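Local structure of cycloalternan-forming enzyme (Listeria monocytogenes serovar 1/2a, 5F7U) at residues 253-258 against 618-623; 258-263 against 613-618; 94-99 against 106-111; 5-10 against 38-43. The protein is a multidomain carbohydrate-active enzyme of glycoside hydrolase family 31, built around a TIM barrel and flanked by beta-rich accessory domains. The protein carries 1 engineered substitution. All blocks are in the same frame, centred on the assembly; numbering follows the deposited sequence.

Contact 1: residues 253-258 against 618-623; sequences FGERYD and LSASTS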
# COMPACT_ATOMS: atom_id res chain seq x y z
N PHE A 253 6.87 -7.43 0.38
CA PHE A 253 7.50 -7.64 1.70
C PHE A 253 6.89 -6.80 2.82
O PHE A 253 7.54 -6.53 3.84
CB PHE A 253 9.03 -7.45 1.67
CG PHE A 253 9.75 -8.29 0.63
CD1 PHE A 253 9.92 -7.82 -0.67
CD2 PHE A 253 10.30 -9.53 0.98
CE1 PHE A 253 10.61 -8.57 -1.62
CE2 PHE A 253 11.02 -10.29 0.03
CZ PHE A 253 11.17 -9.80 -1.28
N GLY A 254 5.63 -6.41 2.65
CA GLY A 254 5.03 -5.44 3.56
C GLY A 254 5.22 -4.02 3.07
O GLY A 254 5.15 -3.75 1.86
N GLU A 255 5.41 -3.10 4.01
CA GLU A 255 5.53 -1.68 3.70
C GLU A 255 7.02 -1.33 3.79
O GLU A 255 7.64 -1.47 4.85
CB GLU A 255 4.69 -0.90 4.70
CG GLU A 255 4.75 0.61 4.49
CD GLU A 255 3.91 1.34 5.52
OE1 GLU A 255 3.90 0.87 6.69
OE2 GLU A 255 3.28 2.35 5.16
N ARG A 256 7.60 -0.93 2.66
CA ARG A 256 9.06 -0.72 2.58
C ARG A 256 9.34 0.69 2.08
O ARG A 256 8.68 1.15 1.14
CB ARG A 256 9.70 -1.78 1.67
CG ARG A 256 9.46 -3.23 2.14
CD ARG A 256 10.23 -3.50 3.43
NE ARG A 256 9.84 -4.73 4.09
CZ ARG A 256 10.45 -5.22 5.15
NH1 ARG A 256 11.53 -4.62 5.66
NH2 ARG A 256 10.01 -6.35 5.70
N TYR A 257 10.31 1.35 2.70
CA TYR A 257 10.54 2.79 2.50
C TYR A 257 11.76 3.09 1.64
O TYR A 257 11.95 4.24 1.18
CB TYR A 257 10.71 3.47 3.88
CG TYR A 257 9.46 3.44 4.74
CD1 TYR A 257 9.06 2.26 5.41
CD2 TYR A 257 8.70 4.60 4.91
CE1 TYR A 257 7.92 2.23 6.22
CE2 TYR A 257 7.55 4.58 5.72
CZ TYR A 257 7.18 3.39 6.36
OH TYR A 257 6.07 3.36 7.16
N ASP A 258 12.61 2.07 1.47
CA ASP A 258 13.89 2.24 0.81
C ASP A 258 13.84 2.08 -0.71
O ASP A 258 14.48 2.86 -1.43
CB ASP A 258 14.98 1.33 1.45
CG ASP A 258 14.60 -0.17 1.52
OD1 ASP A 258 13.44 -0.58 1.27
OD2 ASP A 258 15.52 -0.97 1.84
N LEU A 618 3.35 1.85 -2.32
CA LEU A 618 3.41 0.92 -3.44
C LEU A 618 3.80 -0.50 -3.01
O LEU A 618 3.25 -1.48 -3.51
CB LEU A 618 4.38 1.44 -4.54
CG LEU A 618 3.93 2.74 -5.21
CD1 LEU A 618 5.00 3.25 -6.19
CD2 LEU A 618 2.55 2.63 -5.88
N SER A 619 4.75 -0.61 -2.09
CA SER A 619 5.10 -1.92 -1.55
C SER A 619 3.94 -2.50 -0.69
O SER A 619 3.62 -3.70 -0.80
CB SER A 619 6.40 -1.82 -0.74
OG SER A 619 6.31 -0.79 0.21
N ALA A 620 3.31 -1.67 0.13
CA ALA A 620 2.16 -2.12 0.94
C ALA A 620 1.04 -2.65 0.04
O ALA A 620 0.45 -3.69 0.34
CB ALA A 620 1.66 -1.02 1.86
N SER A 621 0.80 -1.95 -1.07
CA SER A 621 -0.20 -2.36 -2.05
C SER A 621 0.02 -3.77 -2.58
O SER A 621 -0.91 -4.61 -2.60
CB SER A 621 -0.16 -1.37 -3.22
OG SER A 621 -0.87 -1.88 -4.31
N THR A 622 1.24 -4.05 -3.02
CA THR A 622 1.60 -5.39 -3.51
C THR A 622 1.41 -6.46 -2.44
O THR A 622 1.05 -7.60 -2.76
CB THR A 622 3.04 -5.38 -4.05
OG1 THR A 622 3.07 -4.53 -5.21
CG2 THR A 622 3.53 -6.80 -4.45
N SER A 623 1.60 -6.06 -1.18
CA SER A 623 1.49 -6.92 -0.00
C SER A 623 0.05 -7.07 0.50
O SER A 623 -0.18 -7.67 1.54
CB SER A 623 2.40 -6.38 1.12
OG SER A 623 3.73 -6.23 0.65
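This is a buried interdomain contact, in which a serine of a helix and one just past its C-terminal end hold the backbone of a chain corner near the middle of the molecule. Residues 253-258 leave strand 250-254 and turn, while 618-622 form the last turn of helix 607-622 and S623 follows it; E255 and A620 come nearest, their CA atoms 4.4 Å apart. S619 carries one half of the contact. Its OG sits between its own backbone N and carbonyl carbon (chi1 53°) and takes the amide of R256, N to OG 2.8 Å, in a nearly straight bond of 166°. The same hydroxyl is hydrogen-bonded back into its helix, to the carbonyls of K615 and A616. One turn on, S623, the first residue to leave helical geometry, accepts the G254 amide at 2.8 Å from N to OG, less directly at 140°. The two bonds thus grip alternate amides of the extended chain, and they join the galactose mutarotase-like domain to a helix of the family 31 TIM barrel, the one between barrel strands 597-599 and 628-631. Apolar contact is slight: E255 CB meets A620 CB at 4.2 Å, and the glutamate's extended chain carries OE2 on to W628 NE1. R256 turns back on its own segment, bent at chi2, so that NE and NH2 approach F253 O side-on at 2.9 and 3.1 Å. That carbonyl oxygen lies in the guanidinium plane, which fixes the rotation of the group; NH2 also reaches E268 O.

Contact 2: residues 258-263 against 613-618; sequences DTINQR and SLKAGL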
# COMPACT_ATOMS: atom_id res chain seq x y z
N ASP A 258 12.61 2.07 1.47
CA ASP A 258 13.89 2.24 0.81
C ASP A 258 13.84 2.08 -0.71
O ASP A 258 14.48 2.86 -1.43
CB ASP A 258 14.98 1.33 1.45
CG ASP A 258 14.60 -0.17 1.52
OD1 ASP A 258 13.44 -0.58 1.27
OD2 ASP A 258 15.52 -0.97 1.84
N THR A 259 13.09 1.07 -1.16
CA THR A 259 12.99 0.73 -2.56
C THR A 259 11.72 -0.09 -2.78
O THR A 259 11.26 -0.76 -1.86
CB THR A 259 14.23 -0.05 -3.06
OG1 THR A 259 14.09 -0.32 -4.46
CG2 THR A 259 14.44 -1.35 -2.25
N ILE A 260 11.16 -0.02 -3.97
CA ILE A 260 10.04 -0.91 -4.33
C ILE A 260 10.49 -2.28 -4.86
O ILE A 260 9.71 -3.23 -4.88
CB ILE A 260 8.98 -0.24 -5.24
CG1 ILE A 260 9.57 0.23 -6.57
CG2 ILE A 260 8.32 0.92 -4.48
CD1 ILE A 260 9.49 -0.78 -7.69
N ASN A 261 11.73 -2.37 -5.32
CA ASN A 261 12.28 -3.61 -5.84
C ASN A 261 13.42 -4.04 -4.92
O ASN A 261 14.47 -3.42 -4.89
CB ASN A 261 12.78 -3.38 -7.27
CG ASN A 261 13.50 -4.60 -7.85
OD1 ASN A 261 13.63 -5.65 -7.21
ND2 ASN A 261 13.99 -4.44 -9.07
N GLN A 262 13.21 -5.12 -4.18
CA GLN A 262 14.15 -5.53 -3.13
C GLN A 262 15.35 -6.33 -3.63
O GLN A 262 16.15 -6.76 -2.83
CB GLN A 262 13.41 -6.31 -2.02
CG GLN A 262 12.35 -5.48 -1.28
CD GLN A 262 12.93 -4.33 -0.45
OE1 GLN A 262 14.06 -4.39 0.02
NE2 GLN A 262 12.14 -3.29 -0.27
N ARG A 263 15.50 -6.51 -4.95
CA ARG A 263 16.69 -7.22 -5.43
C ARG A 263 17.96 -6.52 -4.92
O ARG A 263 18.08 -5.32 -5.03
CB ARG A 263 16.72 -7.37 -6.96
CG ARG A 263 17.73 -8.43 -7.41
CD ARG A 263 18.02 -8.39 -8.92
NE ARG A 263 18.89 -9.52 -9.24
CZ ARG A 263 18.43 -10.75 -9.48
NH1 ARG A 263 17.12 -11.00 -9.45
NH2 ARG A 263 19.29 -11.74 -9.71
N SER A 613 7.55 7.80 1.29
CA SER A 613 6.13 7.51 1.51
C SER A 613 5.53 6.80 0.29
O SER A 613 4.78 5.83 0.44
CB SER A 613 5.37 8.82 1.77
OG SER A 613 5.84 9.47 2.94
N LEU A 614 5.85 7.29 -0.90
CA LEU A 614 5.30 6.66 -2.09
C LEU A 614 5.79 5.20 -2.22
O LEU A 614 5.01 4.30 -2.55
CB LEU A 614 5.55 7.51 -3.34
CG LEU A 614 4.98 7.04 -4.68
CD1 LEU A 614 3.51 6.61 -4.58
CD2 LEU A 614 5.15 8.16 -5.69
N LYS A 615 7.08 4.96 -1.94
CA LYS A 615 7.59 3.58 -1.92
C LYS A 615 6.85 2.70 -0.92
O LYS A 615 6.49 1.52 -1.22
CB LYS A 615 9.10 3.57 -1.65
CG LYS A 615 9.88 4.23 -2.80
CD LYS A 615 11.35 4.37 -2.44
CE LYS A 615 12.04 5.36 -3.36
NZ LYS A 615 13.50 5.54 -2.99
N ALA A 616 6.56 3.28 0.24
CA ALA A 616 5.84 2.57 1.30
C ALA A 616 4.43 2.19 0.84
O ALA A 616 4.00 1.07 1.07
CB ALA A 616 5.78 3.43 2.56
N GLY A 617 3.72 3.12 0.18
CA GLY A 617 2.37 2.81 -0.33
C GLY A 617 2.36 1.77 -1.43
O GLY A 617 1.49 0.90 -1.47
N LEU A 618 3.35 1.85 -2.32
CA LEU A 618 3.41 0.92 -3.44
C LEU A 618 3.80 -0.50 -3.01
O LEU A 618 3.25 -1.48 -3.51
CB LEU A 618 4.38 1.44 -4.54
CG LEU A 618 3.93 2.74 -5.21
CD1 LEU A 618 5.00 3.25 -6.19
CD2 LEU A 618 2.55 2.63 -5.88
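K615 supplies most of the helix side of this contact, and its conformation decides what it can touch. CG stands anti to the carbonyl carbon and beside the backbone N (chi1 -66°), after which the chain runs extended to its tip. CD passes D258 O at 3.6 Å, and NZ donates to that same carbonyl oxygen over 3.3 Å, a rather long bond whose donor stands above the carbonyl plane. Along the root of the lysine lies I260. Its CG1 occupies the crowded position between backbone N and carbonyl carbon (chi1 61°), so this branch leads away from the helix, while CG2 is left to meet it. CG2 comes to 3.8 Å from K615 CA and 4.0 Å from L618 CB, bridging residues one turn apart. The isoleucine's chi2, at 91°, is not staggered.

Loop 258-263 also carries bonds of its own. D258 folds its carboxylate back, and OD1 accepts weak bonds from T259 N and from Q262 NE2; the latter is straight but stretched to 3.4 Å. Q262 reaches there by bending at chi2. N261, with CG anti to its backbone N, accepts the amide of R263 at 3.1 Å from N to OD1, forming an Asx turn; its ND2 bonds D735. L618 also packs on Y740. The whole is an irregular connection between strands 250-254 and 266-269 of the mutarotase-like domain, laid against an alpha-helix of the family 31 TIM barrel.

Contact 3: residues 94-99 against 106-111; sequences YTTKGS and YESGPF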
# COMPACT_ATOMS: atom_id res chain seq x y z
N TYR A 94 24.71 -23.31 32.08
CA TYR A 94 25.63 -22.48 32.87
C TYR A 94 24.91 -21.52 33.81
O TYR A 94 23.76 -21.15 33.57
CB TYR A 94 26.61 -21.70 31.96
CG TYR A 94 25.96 -20.62 31.10
CD1 TYR A 94 25.83 -19.31 31.57
CD2 TYR A 94 25.47 -20.92 29.82
CE1 TYR A 94 25.22 -18.31 30.80
CE2 TYR A 94 24.85 -19.93 29.04
CZ TYR A 94 24.74 -18.64 29.54
OH TYR A 94 24.15 -17.64 28.76
N THR A 95 25.63 -21.10 34.85
CA THR A 95 25.18 -20.11 35.81
C THR A 95 26.33 -19.12 35.93
O THR A 95 27.49 -19.51 36.08
CB THR A 95 24.88 -20.79 37.17
OG1 THR A 95 23.83 -21.75 37.00
CG2 THR A 95 24.45 -19.77 38.25
N THR A 96 26.02 -17.84 35.82
CA THR A 96 27.04 -16.79 35.96
C THR A 96 27.03 -16.32 37.40
O THR A 96 25.97 -16.25 38.01
CB THR A 96 26.83 -15.63 34.97
OG1 THR A 96 25.50 -15.11 35.13
CG2 THR A 96 26.99 -16.15 33.54
N LYS A 97 28.21 -16.04 37.95
CA LYS A 97 28.35 -15.72 39.38
C LYS A 97 29.31 -14.57 39.63
O LYS A 97 30.31 -14.42 38.93
CB LYS A 97 28.84 -16.93 40.20
CG LYS A 97 27.87 -18.09 40.18
CD LYS A 97 28.17 -19.08 41.29
CE LYS A 97 27.03 -20.06 41.43
NZ LYS A 97 27.33 -20.99 42.56
N GLY A 98 28.98 -13.75 40.62
CA GLY A 98 29.90 -12.71 41.09
C GLY A 98 29.94 -12.65 42.61
O GLY A 98 28.92 -12.86 43.26
N SER A 99 31.12 -12.38 43.15
CA SER A 99 31.28 -12.07 44.58
C SER A 99 32.49 -11.18 44.80
O SER A 99 33.39 -11.12 43.96
CB SER A 99 31.39 -13.34 45.42
OG SER A 99 32.48 -14.12 44.99
N TYR A 106 26.34 -13.53 44.02
CA TYR A 106 25.11 -13.24 43.29
C TYR A 106 25.21 -13.98 41.98
O TYR A 106 26.30 -14.08 41.41
CB TYR A 106 24.99 -11.74 43.03
CG TYR A 106 24.94 -10.93 44.30
CD1 TYR A 106 23.72 -10.72 44.95
CD2 TYR A 106 26.10 -10.39 44.85
CE1 TYR A 106 23.66 -10.00 46.14
CE2 TYR A 106 26.05 -9.66 46.05
CZ TYR A 106 24.82 -9.47 46.67
OH TYR A 106 24.74 -8.75 47.84
N GLU A 107 24.08 -14.50 41.50
CA GLU A 107 24.11 -15.36 40.30
C GLU A 107 22.95 -15.11 39.34
O GLU A 107 21.92 -14.56 39.71
CB GLU A 107 24.16 -16.85 40.68
CG GLU A 107 23.01 -17.34 41.53
CD GLU A 107 23.04 -18.85 41.73
OE1 GLU A 107 22.14 -19.54 41.18
OE2 GLU A 107 23.98 -19.34 42.39
N SER A 108 23.17 -15.51 38.09
CA SER A 108 22.11 -15.55 37.09
C SER A 108 22.09 -16.93 36.46
O SER A 108 23.14 -17.53 36.20
CB SER A 108 22.32 -14.51 36.00
OG SER A 108 22.31 -13.19 36.56
N GLY A 109 20.89 -17.43 36.20
CA GLY A 109 20.72 -18.73 35.56
C GLY A 109 20.03 -19.75 36.45
O GLY A 109 19.48 -19.36 37.49
N PRO A 110 20.09 -21.04 36.10
CA PRO A 110 20.86 -21.56 34.96
C PRO A 110 20.25 -21.25 33.59
O PRO A 110 19.06 -21.01 33.50
CB PRO A 110 20.82 -23.08 35.19
CG PRO A 110 19.56 -23.30 35.95
CD PRO A 110 19.44 -22.13 36.87
N PHE A 111 21.10 -21.23 32.57
CA PHE A 111 20.68 -21.06 31.17
C PHE A 111 21.20 -22.23 30.34
O PHE A 111 22.34 -22.68 30.52
CB PHE A 111 21.23 -19.74 30.60
CG PHE A 111 20.88 -18.53 31.43
CD1 PHE A 111 19.58 -18.01 31.44
CD2 PHE A 111 21.87 -17.89 32.19
CE1 PHE A 111 19.27 -16.87 32.19
CE2 PHE A 111 21.56 -16.74 32.94
CZ PHE A 111 20.27 -16.24 32.94
O HOH W 1 22.10 -22.09 39.06
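Y94 places its CG between the backbone N and the carbonyl carbon (chi1 68°), while F111 places its own anti to the carbonyl carbon (chi1 -54°), and these torsions bring the two rings together obliquely, with planes 50° apart. F111 CB stands over one face of the tyrosine ring, 4.1 Å from its centroid, in a CH-pi contact, and Y94 CE1 meets F111 CD2 at 3.7 Å. The strands are antiparallel. Y94 with F111, T96 with S108 and G98 with Y106 are hydrogen-bonded pairs, each joined by two backbone bonds of 2.8 to 2.9 Å between N and O. A beta bulge shifts the register by one between Y94 and T96. It falls at G109 and P110, linked by a cis peptide bond, and a CB on G109 would strike Y94 O. On the face of K97 and E107 the side chains run alongside each other, K97 NZ and E107 OE2 forming a long salt bridge of 3.7 Å; the main partner of the lysine is E54, across on strand 49-57. A water bonded to T95 OG1 at 2.7 Å gives E107 OE1 a weak bond. Strand 49-57 pairs with the far edge of strand 91-100 in this hairpin, and the face bearing Y94, T96 and S108 packs on L38 and I40 of strand 36-43 and on H9, consistent with an immunoglobulin-like sandwich.

Contact 4: residues 5-10 against 38-43; sequences DGEYHS and LNITTW. With GLC (alpha-D-glucopyranose), chain E; GLC (alpha-D-glucopyranose), chain B.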
# COMPACT_ATOMS: atom_id res chain seq x y z
N ASP A 5 26.59 -5.05 45.20
CA ASP A 5 25.26 -5.54 45.60
C ASP A 5 24.48 -6.25 44.48
O ASP A 5 23.31 -6.55 44.64
CB ASP A 5 24.43 -4.47 46.33
CG ASP A 5 24.32 -3.18 45.56
OD1 ASP A 5 23.34 -3.05 44.79
OD2 ASP A 5 25.20 -2.28 45.73
N GLY A 6 25.14 -6.55 43.36
CA GLY A 6 24.53 -7.47 42.41
C GLY A 6 25.36 -7.96 41.26
O GLY A 6 26.50 -7.52 41.07
N GLU A 7 24.78 -8.90 40.52
CA GLU A 7 25.34 -9.47 39.31
C GLU A 7 24.17 -9.68 38.36
O GLU A 7 23.05 -9.96 38.80
CB GLU A 7 26.02 -10.82 39.63
CG GLU A 7 26.57 -11.62 38.44
CD GLU A 7 25.49 -12.38 37.65
OE1 GLU A 7 24.35 -12.59 38.16
OE2 GLU A 7 25.77 -12.75 36.49
N TYR A 8 24.43 -9.60 37.05
CA TYR A 8 23.39 -9.86 36.06
C TYR A 8 23.93 -10.31 34.70
O TYR A 8 24.85 -9.71 34.16
CB TYR A 8 22.52 -8.61 35.92
CG TYR A 8 21.38 -8.73 34.95
CD1 TYR A 8 20.15 -9.26 35.36
CD2 TYR A 8 21.51 -8.30 33.62
CE1 TYR A 8 19.10 -9.35 34.46
CE2 TYR A 8 20.45 -8.39 32.72
CZ TYR A 8 19.25 -8.91 33.15
OH TYR A 8 18.20 -9.01 32.25
N HIS A 9 23.32 -11.38 34.18
CA HIS A 9 23.52 -11.82 32.81
C HIS A 9 22.16 -12.34 32.34
O HIS A 9 21.43 -12.94 33.13
CB HIS A 9 24.60 -12.92 32.72
CG HIS A 9 24.61 -13.68 31.42
ND1 HIS A 9 25.21 -13.20 30.27
CD2 HIS A 9 24.08 -14.88 31.09
CE1 HIS A 9 25.04 -14.07 29.29
NE2 HIS A 9 24.35 -15.10 29.76
N SER A 10 21.81 -12.05 31.09
CA SER A 10 20.57 -12.56 30.51
C SER A 10 20.86 -12.78 29.03
O SER A 10 21.05 -11.80 28.30
CB SER A 10 19.43 -11.54 30.70
OG SER A 10 18.18 -12.16 30.43
N LEU A 38 30.07 -14.81 27.03
CA LEU A 38 29.06 -14.35 27.97
C LEU A 38 29.43 -12.99 28.54
O LEU A 38 30.50 -12.82 29.15
CB LEU A 38 28.85 -15.35 29.11
CG LEU A 38 28.72 -16.82 28.76
CD1 LEU A 38 28.65 -17.61 30.07
CD2 LEU A 38 27.47 -17.09 27.92
N ASN A 39 28.55 -12.02 28.33
CA ASN A 39 28.72 -10.68 28.89
C ASN A 39 27.96 -10.57 30.20
O ASN A 39 26.76 -10.81 30.24
CB ASN A 39 28.28 -9.63 27.88
CG ASN A 39 29.12 -9.68 26.63
OD1 ASN A 39 30.27 -9.28 26.65
ND2 ASN A 39 28.56 -10.23 25.54
N ILE A 40 28.69 -10.22 31.26
CA ILE A 40 28.15 -10.22 32.63
C ILE A 40 28.42 -8.88 33.30
O ILE A 40 29.50 -8.31 33.10
CB ILE A 40 28.85 -11.35 33.44
CG1 ILE A 40 28.66 -12.70 32.74
CG2 ILE A 40 28.36 -11.39 34.90
CD1 ILE A 40 29.71 -13.75 33.13
N THR A 41 27.47 -8.36 34.09
CA THR A 41 27.73 -7.12 34.84
C THR A 41 27.68 -7.36 36.34
O THR A 41 26.95 -8.25 36.80
CB THR A 41 26.80 -5.95 34.42
OG1 THR A 41 27.32 -4.69 34.89
CG2 THR A 41 25.37 -6.12 34.90
N THR A 42 28.49 -6.60 37.06
CA THR A 42 28.39 -6.54 38.52
C THR A 42 28.34 -5.07 38.94
O THR A 42 28.79 -4.20 38.19
CB THR A 42 29.59 -7.21 39.20
OG1 THR A 42 30.82 -6.62 38.72
CG2 THR A 42 29.58 -8.71 38.91
N TRP A 43 27.82 -4.80 40.13
CA TRP A 43 27.79 -3.45 40.68
C TRP A 43 27.80 -3.55 42.21
O TRP A 43 27.36 -4.58 42.73
CB TRP A 43 26.54 -2.69 40.21
CG TRP A 43 25.25 -3.31 40.65
CD1 TRP A 43 24.51 -2.96 41.76
CD2 TRP A 43 24.54 -4.37 40.01
NE1 TRP A 43 23.38 -3.75 41.84
CE2 TRP A 43 23.38 -4.62 40.78
CE3 TRP A 43 24.78 -5.15 38.86
CZ2 TRP A 43 22.44 -5.61 40.43
CZ3 TRP A 43 23.85 -6.14 38.51
CH2 TRP A 43 22.70 -6.36 39.30
C1 GLC E . 21.94 -0.80 40.03
C2 GLC E . 22.90 -1.28 38.92
C3 GLC E . 22.14 -1.83 37.71
C4 GLC E . 21.15 -2.93 38.12
C5 GLC E . 20.22 -2.42 39.25
C6 GLC E . 19.36 -3.54 39.83
O1 GLC E . 21.31 0.43 39.66
O2 GLC E . 23.79 -0.22 38.54
O3 GLC E . 23.04 -2.34 36.73
O4 GLC E . 20.38 -3.31 36.98
O5 GLC E . 20.95 -1.81 40.33
O6 GLC E . 18.20 -2.95 40.42
C1 GLC B . 20.70 -4.65 36.52
C2 GLC B . 20.76 -4.66 34.99
C3 GLC B . 19.35 -4.47 34.43
C4 GLC B . 18.40 -5.55 34.96
C5 GLC B . 18.44 -5.62 36.49
C6 GLC B . 17.68 -6.83 37.03
O2 GLC B . 21.66 -3.64 34.53
O3 GLC B . 19.34 -4.47 33.00
O4 GLC B . 17.08 -5.29 34.48
O5 GLC B . 19.79 -5.66 37.00
O6 GLC B . 17.19 -6.55 38.34
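The indole of W43 is covered on both faces. G6 CA lies over one side, 3.6 Å from the centroid of the six-membered ring in a CH-pi contact, and a glucose (chain E) lies over the other, its C2 closest to CG at 3.6 Å. At the edges stand D5 OD1, beside NE1, and Y8 CB. W43 reaches this position with CG between its backbone N and carbonyl carbon (chi1 62°), which folds the ring across the neighbouring strand, where a CB on G6 would collide with CZ2. The Y8 ring, with CG anti to the backbone N, carries the second glucose (chain B) over one face; CD1 meets its C6 at 3.8 Å. H9 uses an edge instead: ND1 donates to N39 O at 2.8 Å, in the ring plane and almost straight at 172°, though above the carbonyl plane. Its NE2 bonds Y94 OH, so both ring nitrogens are engaged. Between the antiparallel strands, Y8 and T41 exchange two backbone bonds, each 2.9 Å between N and O. At the first modelled residues W43 O receives both D5 N, at 2.6 Å, and G6 N, at 3.0 Å, the pattern of a classic beta bulge. On the face opposite the sugars, E7 CG and OE2 lie against I40 CG2, while the carboxylate is hydrogen-bonded to S108 and T96. Y8 and W43, together with N75 and N76, make a glycan pocket whose aromatic platforms are typical of carbohydrate-binding surfaces.

The four contacts fall into two groups. Contacts 1 and 2, with centres 6 Å apart, use successive turns of helix 607-622, and their segments overlap at D258 and L618; F253 CD1 packs on Q262 CG at 3.4 Å, so together they seat one continuous stretch of the mutarotase-like domain on the TIM barrel. The E255 side chain is about 11 Å from a bound glucose. Contacts 3 and 4, centres 8 Å apart, belong to the N-terminal beta region; the centres of contacts 1 and 4 are about 42 Å apart. E7 joins contacts 3 and 4: its OE1 reaches S108 OG and its OE2 reaches T96 OG1, both at 2.7 Å, placing the 94-111 hairpin behind the strand that carries Y8 of the glycan pocket.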